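PDB 6I5S: bottromycin amidohydrolase from Streptomyces purpureus, which probably hydrolyses an amide bond of a thiazoline-containing bottromycin precursor, acting as the gatekeeper of bottromycin biosynthesis with zinc ions in its active site. Local coordinates for residues V111-Q116 / D387-H392. Numbering follows the deposited sequence.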
loop_
_atom_site.group_PDB
_atom_site.type_symbol
_atom_site.label_atom_id
_atom_site.label_comp_id
_atom_site.label_asym_id
_atom_site.label_seq_id
_atom_site.Cartn_x
_atom_site.Cartn_y
_atom_site.Cartn_z
ATOM N N VAL A 111 -4.376 -6.553 -4.630
ATOM C CA VAL A 111 -3.677 -6.252 -3.377
ATOM C C VAL A 111 -4.270 -7.145 -2.291
ATOM O O VAL A 111 -5.425 -6.957 -1.864
ATOM C CB VAL A 111 -3.810 -4.783 -3.005
ATOM C CG1 VAL A 111 -3.088 -4.552 -1.652
ATOM C CG2 VAL A 111 -3.213 -3.862 -4.050
ATOM N N THR A 112 -3.479 -8.108 -1.844
ATOM C CA THR A 112 -3.904 -9.094 -0.886
ATOM C C THR A 112 -3.339 -8.877 0.512
ATOM O O THR A 112 -3.627 -9.684 1.401
ATOM C CB THR A 112 -3.534 -10.517 -1.374
ATOM O OG1 THR A 112 -2.142 -10.620 -1.622
ATOM C CG2 THR A 112 -4.262 -10.869 -2.682
ATOM N N ALA A 113 -2.512 -7.848 0.697
ATOM C CA ALA A 113 -1.985 -7.466 2.000
ATOM C C ALA A 113 -1.662 -5.964 1.955
ATOM O O ALA A 113 -1.545 -5.360 0.885
ATOM C CB ALA A 113 -0.733 -8.265 2.353
ATOM N N TYR A 114 -1.640 -5.346 3.123
ATOM C CA TYR A 114 -1.285 -3.934 3.189
ATOM C C TYR A 114 -0.643 -3.661 4.556
ATOM O O TYR A 114 -0.960 -4.335 5.551
ATOM C CB TYR A 114 -2.518 -3.043 2.968
ATOM C CG TYR A 114 -3.647 -3.215 4.009
ATOM C CD1 TYR A 114 -3.786 -2.338 5.095
ATOM C CD2 TYR A 114 -4.580 -4.240 3.883
ATOM C CE1 TYR A 114 -4.790 -2.520 6.051
ATOM C CE2 TYR A 114 -5.629 -4.427 4.827
ATOM C CZ TYR A 114 -5.743 -3.544 5.886
ATOM O OH TYR A 114 -6.716 -3.705 6.782
ATOM N N ARG A 115 0.229 -2.651 4.578
ATOM C CA ARG A 115 0.704 -2.042 5.826
ATOM C C ARG A 115 -0.233 -0.896 6.180
ATOM O O ARG A 115 -0.396 0.080 5.428
ATOM C CB ARG A 115 2.148 -1.562 5.727
ATOM C CG ARG A 115 3.127 -2.663 5.431
ATOM C CD ARG A 115 4.593 -2.230 5.699
ATOM N NE ARG A 115 4.935 -0.955 5.019
ATOM C CZ ARG A 115 6.033 -0.236 5.229
ATOM N NH1 ARG A 115 6.244 0.900 4.578
ATOM N NH2 ARG A 115 6.997 -0.630 6.081
ATOM N N GLN A 116 -0.828 -1.012 7.343
ATOM C CA GLN A 116 -1.678 0.020 7.933
ATOM C C GLN A 116 -0.806 0.869 8.828
ATOM O O GLN A 116 -0.488 0.474 9.951
ATOM C CB GLN A 116 -2.813 -0.595 8.734
ATOM C CG GLN A 116 -3.676 0.434 9.454
ATOM C CD GLN A 116 -4.480 1.289 8.494
ATOM O OE1 GLN A 116 -4.809 0.867 7.388
ATOM N NE2 GLN A 116 -4.793 2.494 8.910
ATOM N N ASP A 387 9.186 -9.071 2.718
ATOM C CA ASP A 387 10.388 -8.991 3.574
ATOM C C ASP A 387 10.309 -7.855 4.597
ATOM O O ASP A 387 10.660 -8.059 5.781
ATOM C CB ASP A 387 11.663 -8.833 2.723
ATOM C CG ASP A 387 12.136 -10.143 2.139
ATOM O OD1 ASP A 387 11.544 -11.199 2.454
ATOM O OD2 ASP A 387 13.111 -10.121 1.373
ATOM N N VAL A 388 9.846 -6.685 4.183
ATOM C CA VAL A 388 9.793 -5.556 5.125
ATOM C C VAL A 388 8.783 -5.822 6.238
ATOM O O VAL A 388 8.925 -5.308 7.366
ATOM C CB VAL A 388 9.478 -4.227 4.390
ATOM C CG1 VAL A 388 7.986 -4.056 4.064
ATOM C CG2 VAL A 388 9.998 -3.062 5.242
ATOM N N MET A 389 7.748 -6.605 5.948
ATOM C CA MET A 389 6.759 -6.999 6.962
ATOM C C MET A 389 7.194 -8.162 7.822
ATOM O O MET A 389 6.484 -8.522 8.792
ATOM C CB MET A 389 5.452 -7.358 6.269
ATOM C CG MET A 389 4.734 -6.164 5.648
ATOM S SD MET A 389 3.068 -6.521 5.000
ATOM C CE MET A 389 3.436 -7.725 3.715
ATOM N N GLY A 390 8.322 -8.786 7.510
ATOM C CA GLY A 390 8.780 -9.870 8.337
ATOM C C GLY A 390 8.065 -11.164 8.055
ATOM O O GLY A 390 8.114 -12.084 8.884
ATOM N N TRP A 391 7.381 -11.251 6.923
ATOM C CA TRP A 391 6.664 -12.460 6.508
ATOM C C TRP A 391 7.621 -13.263 5.647
ATOM O O TRP A 391 7.795 -12.969 4.462
ATOM C CB TRP A 391 5.406 -12.133 5.708
ATOM C CG TRP A 391 4.372 -11.332 6.448
ATOM C CD1 TRP A 391 4.436 -10.917 7.739
ATOM C CD2 TRP A 391 3.101 -10.894 5.945
ATOM N NE1 TRP A 391 3.277 -10.242 8.065
ATOM C CE2 TRP A 391 2.450 -10.208 6.987
ATOM C CE3 TRP A 391 2.455 -11.035 4.739
ATOM C CZ2 TRP A 391 1.177 -9.653 6.841
ATOM C CZ3 TRP A 391 1.181 -10.465 4.569
ATOM C CH2 TRP A 391 0.581 -9.760 5.591
ATOM N N HIS A 392 8.223 -14.298 6.218
ATOM C CA HIS A 392 9.338 -14.971 5.564
ATOM C C HIS A 392 8.960 -16.334 4.980
ATOM O O HIS A 392 9.810 -17.216 4.855
ATOM C CB HIS A 392 10.513 -15.064 6.533
ATOM C CG HIS A 392 11.158 -13.732 6.802
ATOM N ND1 HIS A 392 11.666 -13.380 8.036
ATOM C CD2 HIS A 392 11.360 -12.660 5.992
ATOM C CE1 HIS A 392 12.158 -12.155 7.972
ATOM N NE2 HIS A 392 11.980 -11.692 6.744
HETATM O O HOH W 1 7.188 -3.141 7.702
#
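Val388 meets Arg115 at the guanidinium, the two side chains crossing at about a right angle, with CG2 of Val388 4.0 Å from NH2 of Arg115 and CG1 turned to the same nitrogen and to CD. Polar contact between the segments is made through one water, which lies in the guanidinium plane at its edge, accepts from Arg115 NH2 at 3.0 Å and donates to the carbonyl O of Val388 at 2.8 Å. The same guanidinium is gripped by Ala93 O at NE, by Ser226 OG at NH2 and by a salt bridge from NH1 to Glu228, so this buried charge is well satisfied and its plane fixed.

Next along the chain, Met389 packs against the aliphatic part of Arg115, CG lying 3.9 Å from Arg115 CG and SD equally near it. Strand 111-116 runs parallel to its neighbours 84-95 and 139-142, as in the central barrel of amidohydrolases; helix 383-388 ends against its side chains, in a buried contact; the side chain of Arg115 lies about 9 Å from a bound zinc ion. A bend at chi3 (-62°) turns the methyl CE of Met389 out of the extended run of its chain, and it rests over one face of the Trp391 ring, 3.5 Å above the plane and offset toward the rim.

Gly390, with positive phi (80°), ends the helix in a Schellman motif, its N bonding back to Asp387 O at 3.0 Å, and the chain turns there to bring Trp391 round to the strand. The six-membered ring of the indole reaches Ala113, whose CB sits 3.7 Å from CZ3 of Trp391 and nearly as close to CH2, while Arg139 and Arg399 also touch the tryptophan.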